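Local structure of lipoprotein (Mycoplasma mycoides subsp. capri, 7ADK) at the interface of chains B and A. The protein acts with its partner MIB as the mycoplasma surface protease MIP, promoting dissociation of antibody from antigen and probably cleaving the captured immunoglobulin. Sequence-based numbering; all coordinates share one arbitrary frame. Chains: chain A, Lipoprotein; chain B, Putative immunoglobulin-blocking virulence protein.

Contact 1: the interface of chains B and A. Residues chain B 645, 679-683; chain A 669, 671, 675, 685-686, 690.
B:Asn683 reaches across into a group of chain A side chains, and its amide is defined by how each of them crosses it. B:Asn683 CG lies anti to its own carbonyl carbon, beside the backbone N, in the turn of chain B that follows strand 676-679. The side chains of B:Asn683 and A:Glu669 cross at about a right angle, their amide and carboxylate planes tilted only part-way (52°) against each other. B:Asn683 ND2 donates to A:Glu669 OE1 over 3.2 Å, with 162° at the hydrogen; the acceptor lies in the amide plane and uses its syn lone pair. That carboxylate is delivered by a chain extended beyond CG.

The extended chain of A:Lys671 crosses obliquely, its methylene CD over the face of the amide and 3.3 Å from B:Asn683 CG. On another side stands the ring of A:Phe686, its plane 65° from the amide plane. B:Asn683 CG comes to the edge of this ring, 4.0 Å from CE1 of A:Phe686. The tip of the same ring also touches the turn backbone, with A:Phe686 CZ 3.5 Å from B:Asn681 CA. Aliphatic and aromatic neighbours thus flank an amide whose N-H is engaged.

At the other end of this probably complex-forming interface, A:Lys675 CD packs 3.4 Å from B:Ser680 O. A:Ser685 OG, anti to its backbone N, donates to the backbone B:Asn645 O at 2.9 Å, nearly along the C=O axis.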
# COMPACT_ATOMS: atom_id res chain seq x y z
N ASN B 645 19.59 -14.87 2.42
CA ASN B 645 20.32 -15.09 1.18
C ASN B 645 20.78 -13.79 0.50
O ASN B 645 20.15 -12.75 0.64
CB ASN B 645 19.53 -15.98 0.22
CG ASN B 645 20.44 -16.63 -0.80
OD1 ASN B 645 21.63 -16.81 -0.58
ND2 ASN B 645 19.96 -16.98 -1.95
N PHE B 679 13.23 -15.83 1.59
CA PHE B 679 14.63 -15.40 1.61
C PHE B 679 14.74 -13.88 1.73
O PHE B 679 13.93 -13.15 1.16
CB PHE B 679 15.36 -15.91 0.38
CG PHE B 679 15.47 -17.41 0.28
CD1 PHE B 679 16.37 -18.08 1.11
CD2 PHE B 679 14.69 -18.15 -0.62
CE1 PHE B 679 16.48 -19.48 1.06
CE2 PHE B 679 14.79 -19.54 -0.67
CZ PHE B 679 15.68 -20.21 0.17
N SER B 680 15.77 -13.37 2.40
CA SER B 680 15.95 -11.93 2.65
C SER B 680 16.05 -11.03 1.41
O SER B 680 15.76 -9.84 1.48
CB SER B 680 17.20 -11.72 3.51
OG SER B 680 17.12 -12.46 4.70
N ASN B 681 16.42 -11.58 0.25
CA ASN B 681 16.56 -10.88 -1.02
C ASN B 681 15.32 -10.93 -1.94
O ASN B 681 14.95 -9.93 -2.54
CB ASN B 681 17.82 -11.43 -1.73
CG ASN B 681 17.76 -12.91 -2.03
OD1 ASN B 681 17.00 -13.66 -1.44
ND2 ASN B 681 18.49 -13.38 -3.00
N GLY B 682 14.68 -12.10 -2.11
CA GLY B 682 13.68 -12.38 -3.16
C GLY B 682 14.18 -12.55 -4.62
O GLY B 682 13.40 -12.95 -5.48
N ASN B 683 15.47 -12.32 -4.92
CA ASN B 683 16.12 -12.51 -6.23
C ASN B 683 16.41 -13.97 -6.61
O ASN B 683 17.13 -14.22 -7.58
CB ASN B 683 17.42 -11.67 -6.31
CG ASN B 683 17.18 -10.17 -6.31
OD1 ASN B 683 16.56 -9.63 -5.42
ND2 ASN B 683 17.60 -9.47 -7.33
N GLU A 669 14.22 -2.35 -9.59
CA GLU A 669 13.73 -3.71 -9.37
C GLU A 669 12.58 -3.75 -8.35
O GLU A 669 12.72 -3.29 -7.22
CB GLU A 669 14.85 -4.62 -8.83
CG GLU A 669 16.17 -4.63 -9.58
CD GLU A 669 17.21 -5.59 -8.98
OE1 GLU A 669 16.90 -6.44 -8.12
OE2 GLU A 669 18.38 -5.51 -9.38
N LYS A 671 11.96 -6.09 -6.54
CA LYS A 671 12.55 -6.91 -5.47
C LYS A 671 13.03 -6.13 -4.27
O LYS A 671 13.22 -6.72 -3.22
CB LYS A 671 13.69 -7.75 -6.07
CG LYS A 671 13.14 -8.78 -7.07
CD LYS A 671 14.24 -9.56 -7.79
CE LYS A 671 13.61 -10.56 -8.76
NZ LYS A 671 14.61 -11.15 -9.68
N LYS A 675 12.93 -4.51 1.66
CA LYS A 675 14.11 -5.37 1.79
C LYS A 675 15.43 -4.60 2.01
O LYS A 675 16.40 -5.20 2.45
CB LYS A 675 14.17 -6.30 0.57
CG LYS A 675 12.94 -7.18 0.32
CD LYS A 675 12.73 -8.24 1.40
CE LYS A 675 11.64 -9.23 0.98
NZ LYS A 675 11.54 -10.38 1.91
N SER A 685 21.43 -7.51 2.28
CA SER A 685 20.96 -8.68 1.53
C SER A 685 21.15 -8.56 0.01
O SER A 685 20.90 -9.51 -0.72
CB SER A 685 19.49 -8.91 1.89
OG SER A 685 19.08 -10.21 1.53
N PHE A 686 21.61 -7.40 -0.49
CA PHE A 686 21.89 -7.13 -1.90
C PHE A 686 23.31 -6.58 -2.08
O PHE A 686 23.81 -5.84 -1.24
CB PHE A 686 20.86 -6.15 -2.47
CG PHE A 686 19.43 -6.61 -2.31
CD1 PHE A 686 18.84 -7.47 -3.25
CD2 PHE A 686 18.70 -6.21 -1.19
CE1 PHE A 686 17.53 -7.93 -3.07
CE2 PHE A 686 17.39 -6.67 -1.00
CZ PHE A 686 16.80 -7.53 -1.94
N GLU A 690 24.29 -3.50 -7.12
CA GLU A 690 22.91 -3.76 -7.54
C GLU A 690 21.97 -2.62 -7.13
O GLU A 690 21.22 -2.10 -7.96
CB GLU A 690 22.49 -5.12 -6.94
CG GLU A 690 21.40 -5.85 -7.74
CD GLU A 690 21.58 -7.38 -7.64
OE1 GLU A 690 21.65 -8.06 -8.68
OE2 GLU A 690 21.69 -7.91 -6.51

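Contact 2: the interface of chains B and A. Residues chain B 274-277, 280; chain A 349, 351-353.
This patch belongs to the DUF31 mycoplasma peptidase family on the chain A side: A:Asp349 to A:Gln353 lie in the connection that follows helix 329-345, at the tip of a long helical hairpin. It meets chain B at the short 3-10 turn of residues 274-276 and the start of helix 280-288. A:Ser352 and B:Ser275 bury the most surface, 58 Å² each.

A:Ser352 acts through its hydroxyl, which chi1 (-52°) sets beside the backbone N and anti to the carbonyl carbon. B:Lys280 NZ approaches A:Ser352 OG at 2.9 Å, a distance that fits a hydrogen bond from the ammonium. The same hydroxyl faces the backbone B:Lys274 O at 3.5 Å, which makes at most a weak bond. B:Lys280 bends at chi2 and chi3 and meets A:Asp349 tip to tip, forming a salt bridge of 2.9 Å between B:Lys280 NZ and A:Asp349 OD1, its hydrogen-bond geometry weak. The ammonium therefore has a carboxylate and a hydroxyl as partners, which would favour its charged form.

B:Ser275 is covered by the side chains of A:Val351 and A:Gln353. Its CB faces A:Val351 CG1, the branch anti to the valine N, at 4.2 Å. Its carbonyl lies alongside the A:Gln353 side chain, extended beyond CG, and B:Ser275 O is 3.6 Å from A:Gln353 CB. The modelled A:Gln353 OE1 lies 3.4 Å from the carbonyl oxygen B:Ser275 O; since both can only accept, the amide may be flipped.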
# COMPACT_ATOMS: atom_id res chain seq x y z
N LYS B 274 -53.87 -13.54 10.09
CA LYS B 274 -52.78 -14.05 9.24
C LYS B 274 -52.89 -13.64 7.77
O LYS B 274 -51.88 -13.32 7.14
CB LYS B 274 -52.77 -15.59 9.39
CG LYS B 274 -51.81 -16.34 8.46
CD LYS B 274 -50.33 -16.01 8.70
CE LYS B 274 -49.44 -16.34 7.51
NZ LYS B 274 -49.43 -17.76 7.18
N SER B 275 -54.10 -13.62 7.23
CA SER B 275 -54.41 -13.18 5.85
C SER B 275 -54.30 -11.66 5.61
O SER B 275 -54.30 -11.23 4.47
CB SER B 275 -55.80 -13.68 5.48
OG SER B 275 -56.82 -13.03 6.22
N LYS B 276 -54.22 -10.84 6.66
CA LYS B 276 -54.43 -9.39 6.63
C LYS B 276 -53.14 -8.57 6.84
O LYS B 276 -53.23 -7.39 7.20
CB LYS B 276 -55.54 -8.99 7.62
CG LYS B 276 -56.85 -9.82 7.57
CD LYS B 276 -57.55 -9.88 6.20
CE LYS B 276 -58.16 -8.56 5.73
NZ LYS B 276 -59.47 -8.29 6.36
N PHE B 277 -51.96 -9.14 6.62
CA PHE B 277 -50.67 -8.44 6.74
C PHE B 277 -50.03 -8.12 5.38
O PHE B 277 -50.02 -8.92 4.45
CB PHE B 277 -49.70 -9.22 7.64
CG PHE B 277 -50.04 -9.10 9.10
CD1 PHE B 277 -49.85 -7.87 9.76
CD2 PHE B 277 -50.55 -10.20 9.81
CE1 PHE B 277 -50.16 -7.74 11.12
CE2 PHE B 277 -50.85 -10.07 11.18
CZ PHE B 277 -50.65 -8.85 11.83
N LYS B 280 -44.01 -9.56 5.17
CA LYS B 280 -43.63 -10.65 6.09
C LYS B 280 -43.19 -10.14 7.46
O LYS B 280 -43.73 -10.59 8.45
CB LYS B 280 -42.58 -11.56 5.46
CG LYS B 280 -43.09 -12.42 4.29
CD LYS B 280 -44.23 -13.38 4.67
CE LYS B 280 -45.63 -12.79 4.48
NZ LYS B 280 -46.69 -13.73 4.86
N ASP A 349 -46.13 -17.49 1.09
CA ASP A 349 -47.39 -16.73 1.00
C ASP A 349 -48.60 -17.57 0.54
O ASP A 349 -49.36 -17.18 -0.34
CB ASP A 349 -47.20 -15.47 0.16
CG ASP A 349 -46.30 -14.41 0.79
OD1 ASP A 349 -46.31 -14.23 2.02
OD2 ASP A 349 -45.63 -13.69 0.02
N VAL A 351 -51.37 -18.17 2.22
CA VAL A 351 -52.60 -17.56 2.75
C VAL A 351 -52.50 -16.04 2.76
O VAL A 351 -53.43 -15.34 2.36
CB VAL A 351 -52.91 -18.10 4.16
CG1 VAL A 351 -54.10 -17.41 4.82
CG2 VAL A 351 -53.21 -19.60 4.13
N SER A 352 -51.35 -15.51 3.19
CA SER A 352 -51.08 -14.08 3.30
C SER A 352 -51.27 -13.36 1.95
O SER A 352 -50.77 -13.81 0.92
CB SER A 352 -49.67 -13.86 3.83
OG SER A 352 -49.46 -14.59 5.02
N GLN A 353 -51.97 -12.23 1.96
CA GLN A 353 -52.30 -11.47 0.76
C GLN A 353 -51.03 -10.97 0.05
O GLN A 353 -50.06 -10.56 0.69
CB GLN A 353 -53.26 -10.32 1.10
CG GLN A 353 -52.63 -9.11 1.82
CD GLN A 353 -53.64 -8.10 2.36
OE1 GLN A 353 -54.80 -8.39 2.58
NE2 GLN A 353 -53.24 -6.88 2.62

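Contact 3: the interface of chains B and A. Residues chain B 644, 646-647; chain A 683-685, 687.
A polar, loop-to-loop interface with a salt bridge joins chain B just after strand 640-643 to the chain A segment leading into helix 688-691, and it helps to hold the two proteins together in the deposited one-to-one complex. A:Lys687 buries the most surface here, 64 Å². Its CG lies anti to the carbonyl carbon, the chain bends at chi2 (-64°), and the remainder runs out extended, so that the ammonium is carried to two chain B side chains.

B:Glu647 crosses this lysine obliquely. A:Lys687 NZ forms a hydrogen-bonded salt bridge with B:Glu647 OE2 at 2.8 Å, and OE2 accepts through its anti lone pair, away from the other carboxylate oxygen. The bend of B:Glu647 at chi2 (96°) turns the carboxylate toward the ammonium, and the alkyl parts follow, with B:Glu647 CG 4.0 Å from A:Lys687 CE. B:Asn646 crosses the lysine at about a right angle; its OD1 accepts only a weak bond from A:Lys687 NZ at 3.4 Å.

At the other end B:Tyr644 adds weaker contacts. Its ring, placed with CG anti to the backbone N (chi1 180°), points its hydroxyl at the chain A backbone: OH makes a weak bond to A:Asn684 O at 3.4 Å. The A:Thr683 side chain crosses that of B:Tyr644 at about a right angle, its CG2 3.8 Å from B:Tyr644 OH. Charge pairing at one end and phenol contact at the other probably help the protease MIP to dock on MIB.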
# COMPACT_ATOMS: atom_id res chain seq x y z
N TYR B 644 18.35 -16.07 5.51
CA TYR B 644 19.25 -15.16 4.83
C TYR B 644 19.66 -15.70 3.46
O TYR B 644 20.10 -16.85 3.36
CB TYR B 644 20.45 -14.88 5.70
CG TYR B 644 21.42 -13.94 5.04
CD1 TYR B 644 21.11 -12.58 4.96
CD2 TYR B 644 22.61 -14.43 4.47
CE1 TYR B 644 22.01 -11.69 4.36
CE2 TYR B 644 23.51 -13.54 3.89
CZ TYR B 644 23.22 -12.17 3.85
OH TYR B 644 24.12 -11.30 3.36
N ASN B 646 21.88 -13.89 -0.23
CA ASN B 646 22.78 -12.80 -0.60
C ASN B 646 22.98 -12.69 -2.12
O ASN B 646 23.31 -11.63 -2.65
CB ASN B 646 24.10 -13.17 0.11
CG ASN B 646 25.11 -12.05 0.27
OD1 ASN B 646 25.04 -11.00 -0.32
ND2 ASN B 646 26.09 -12.24 1.10
N GLU B 647 22.77 -13.79 -2.83
CA GLU B 647 22.98 -13.99 -4.26
C GLU B 647 21.72 -14.57 -4.91
O GLU B 647 20.84 -15.06 -4.21
CB GLU B 647 24.16 -14.94 -4.50
CG GLU B 647 25.54 -14.36 -4.15
CD GLU B 647 26.10 -14.68 -2.76
OE1 GLU B 647 25.65 -15.64 -2.09
OE2 GLU B 647 27.02 -13.96 -2.33
N THR A 683 22.83 -7.55 8.07
CA THR A 683 23.78 -7.50 6.94
C THR A 683 23.03 -7.14 5.66
O THR A 683 21.89 -7.57 5.48
CB THR A 683 24.52 -8.84 6.81
OG1 THR A 683 25.15 -9.19 8.00
CG2 THR A 683 25.63 -8.82 5.79
N ASN A 684 23.62 -6.36 4.74
CA ASN A 684 22.95 -6.03 3.48
C ASN A 684 22.69 -7.30 2.66
O ASN A 684 23.60 -8.07 2.38
CB ASN A 684 23.74 -4.98 2.68
CG ASN A 684 23.90 -3.66 3.41
OD1 ASN A 684 24.91 -3.39 4.03
ND2 ASN A 684 22.92 -2.80 3.38
N SER A 685 21.43 -7.51 2.28
CA SER A 685 20.96 -8.68 1.53
C SER A 685 21.15 -8.56 0.01
O SER A 685 20.90 -9.51 -0.72
CB SER A 685 19.49 -8.91 1.89
OG SER A 685 19.08 -10.21 1.53
N LYS A 687 23.98 -6.96 -3.18
CA LYS A 687 25.35 -6.53 -3.47
C LYS A 687 25.41 -5.04 -3.79
O LYS A 687 24.51 -4.50 -4.42
CB LYS A 687 25.92 -7.33 -4.65
CG LYS A 687 26.01 -8.84 -4.44
CD LYS A 687 26.96 -9.27 -3.32
CE LYS A 687 27.14 -10.79 -3.36
NZ LYS A 687 27.88 -11.31 -2.21

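Contact 4: the interface of chains B and A. Residues chain B 737-740; chain A 614-618.
A:Lys618 NZ is gripped by two oxygens, one from each chain. It donates to the backbone B:Gly738 O at 2.8 Å, in the carbonyl plane and on a lone pair. Within chain A it forms a salt bridge to A:Asp616 OD1, also at 2.8 Å, approaching from above the carboxylate plane. Bends at chi3 and chi4 curl the lysine back on itself to reach both. A:Asp616 OD1 accepts a second bond, from the lysine's own backbone N at 3.0 Å, so the aspartate positions the ammonium for chain B and probably stabilises its charge.

B:Tyr739, with 76 Å² hidden, is the main apolar element. Its CG is anti to the backbone N (chi1 -155°), which lays the ring against the chain A backbone. The carbonyl carbon A:Phe615 C lies over one face, offset toward the rim, and A:Asp616 N sits over the centre of that face. B:Trp737 CZ2 lies over the opposite face, toward its rim, so atoms of both chains flank the ring. The carboxylate of A:Asp614 comes to the ring edge in plane, turned 81° from it, with its CG 3.7 Å from B:Tyr739 CE2.

Backbone pairing at B:Lys740, the last modelled residue of chain B, completes this presumably complex-forming contact. B:Lys740 N gives A:Phe615 O a weak bond; in return, A:Phe615 N donates to B:Lys740 O at 3.0 Å, 153° at the hydrogen, from above the carbonyl plane.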
# COMPACT_ATOMS: atom_id res chain seq x y z
N TRP B 737 26.98 -21.99 -13.59
CA TRP B 737 27.74 -20.94 -14.27
C TRP B 737 28.10 -19.74 -13.38
O TRP B 737 29.27 -19.36 -13.30
CB TRP B 737 26.94 -20.49 -15.51
CG TRP B 737 27.61 -19.58 -16.49
CD1 TRP B 737 28.95 -19.41 -16.64
CD2 TRP B 737 26.99 -18.78 -17.55
NE1 TRP B 737 29.19 -18.54 -17.69
CE2 TRP B 737 28.02 -18.13 -18.30
CE3 TRP B 737 25.67 -18.53 -17.97
CZ2 TRP B 737 27.76 -17.28 -19.38
CZ3 TRP B 737 25.39 -17.66 -19.04
CH2 TRP B 737 26.43 -17.04 -19.75
N GLY B 738 27.12 -19.18 -12.67
CA GLY B 738 27.31 -18.01 -11.80
C GLY B 738 27.56 -16.72 -12.58
O GLY B 738 28.62 -16.11 -12.46
N TYR B 739 26.61 -16.32 -13.42
CA TYR B 739 26.77 -15.21 -14.36
C TYR B 739 25.41 -14.51 -14.50
O TYR B 739 24.43 -15.15 -14.88
CB TYR B 739 27.24 -15.82 -15.69
CG TYR B 739 28.02 -14.92 -16.62
CD1 TYR B 739 29.41 -15.09 -16.72
CD2 TYR B 739 27.37 -13.98 -17.43
CE1 TYR B 739 30.15 -14.32 -17.65
CE2 TYR B 739 28.10 -13.20 -18.34
CZ TYR B 739 29.49 -13.37 -18.45
OH TYR B 739 30.21 -12.61 -19.31
N LYS B 740 25.31 -13.23 -14.12
CA LYS B 740 24.14 -12.36 -14.32
C LYS B 740 24.48 -10.90 -14.03
O LYS B 740 24.43 -10.08 -14.94
CB LYS B 740 22.92 -12.76 -13.47
CG LYS B 740 21.59 -12.34 -14.12
CD LYS B 740 21.13 -13.28 -15.23
CE LYS B 740 19.82 -12.88 -15.87
NZ LYS B 740 19.42 -13.82 -16.92
N ASP A 614 24.16 -9.27 -19.34
CA ASP A 614 24.67 -10.00 -18.19
C ASP A 614 26.18 -9.78 -18.05
O ASP A 614 26.88 -9.41 -18.99
CB ASP A 614 24.36 -11.49 -18.31
CG ASP A 614 24.79 -12.16 -19.62
OD1 ASP A 614 25.54 -11.60 -20.44
OD2 ASP A 614 24.32 -13.30 -19.83
N PHE A 615 26.71 -10.03 -16.86
CA PHE A 615 28.13 -9.91 -16.54
C PHE A 615 28.47 -10.90 -15.44
O PHE A 615 27.58 -11.41 -14.77
CB PHE A 615 28.48 -8.46 -16.17
CG PHE A 615 28.12 -8.01 -14.77
CD1 PHE A 615 26.79 -7.96 -14.34
CD2 PHE A 615 29.13 -7.58 -13.90
CE1 PHE A 615 26.46 -7.53 -13.05
CE2 PHE A 615 28.81 -7.12 -12.61
CZ PHE A 615 27.48 -7.11 -12.18
N ASP A 616 29.75 -11.19 -15.23
CA ASP A 616 30.22 -11.96 -14.09
C ASP A 616 30.46 -11.03 -12.88
O ASP A 616 31.43 -10.27 -12.88
CB ASP A 616 31.48 -12.73 -14.49
CG ASP A 616 31.94 -13.72 -13.43
OD1 ASP A 616 31.45 -13.69 -12.28
OD2 ASP A 616 32.84 -14.53 -13.74
N PRO A 617 29.63 -11.05 -11.82
CA PRO A 617 29.83 -10.16 -10.67
C PRO A 617 31.06 -10.53 -9.85
O PRO A 617 31.54 -9.73 -9.06
CB PRO A 617 28.55 -10.29 -9.85
CG PRO A 617 28.05 -11.69 -10.17
CD PRO A 617 28.46 -11.89 -11.62
N LYS A 618 31.58 -11.76 -10.01
CA LYS A 618 32.72 -12.30 -9.25
C LYS A 618 34.07 -11.91 -9.86
O LYS A 618 35.08 -11.89 -9.17
CB LYS A 618 32.61 -13.83 -9.20
CG LYS A 618 31.20 -14.38 -8.93
CD LYS A 618 31.10 -15.91 -8.87
CE LYS A 618 31.72 -16.69 -10.03
NZ LYS A 618 31.23 -16.28 -11.37

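Contacts 1, 3 and 4 form one cluster: the C-alpha centres of contacts 1 and 3 are about 7 Å apart, and contact 4 lies about 16 Å from each. Contacts 1 and 3 share A:Ser685 and use consecutive residues on both chains, so they are best read as one continuous surface, with contact 4 adding the modelled C-terminal end of chain B. Contact 2 stands apart, about 68 Å from contact 1, 74 Å from contact 3 and 81 Å from contact 4. Such widely separated attachment points would probably limit hinging between MIB and MIP.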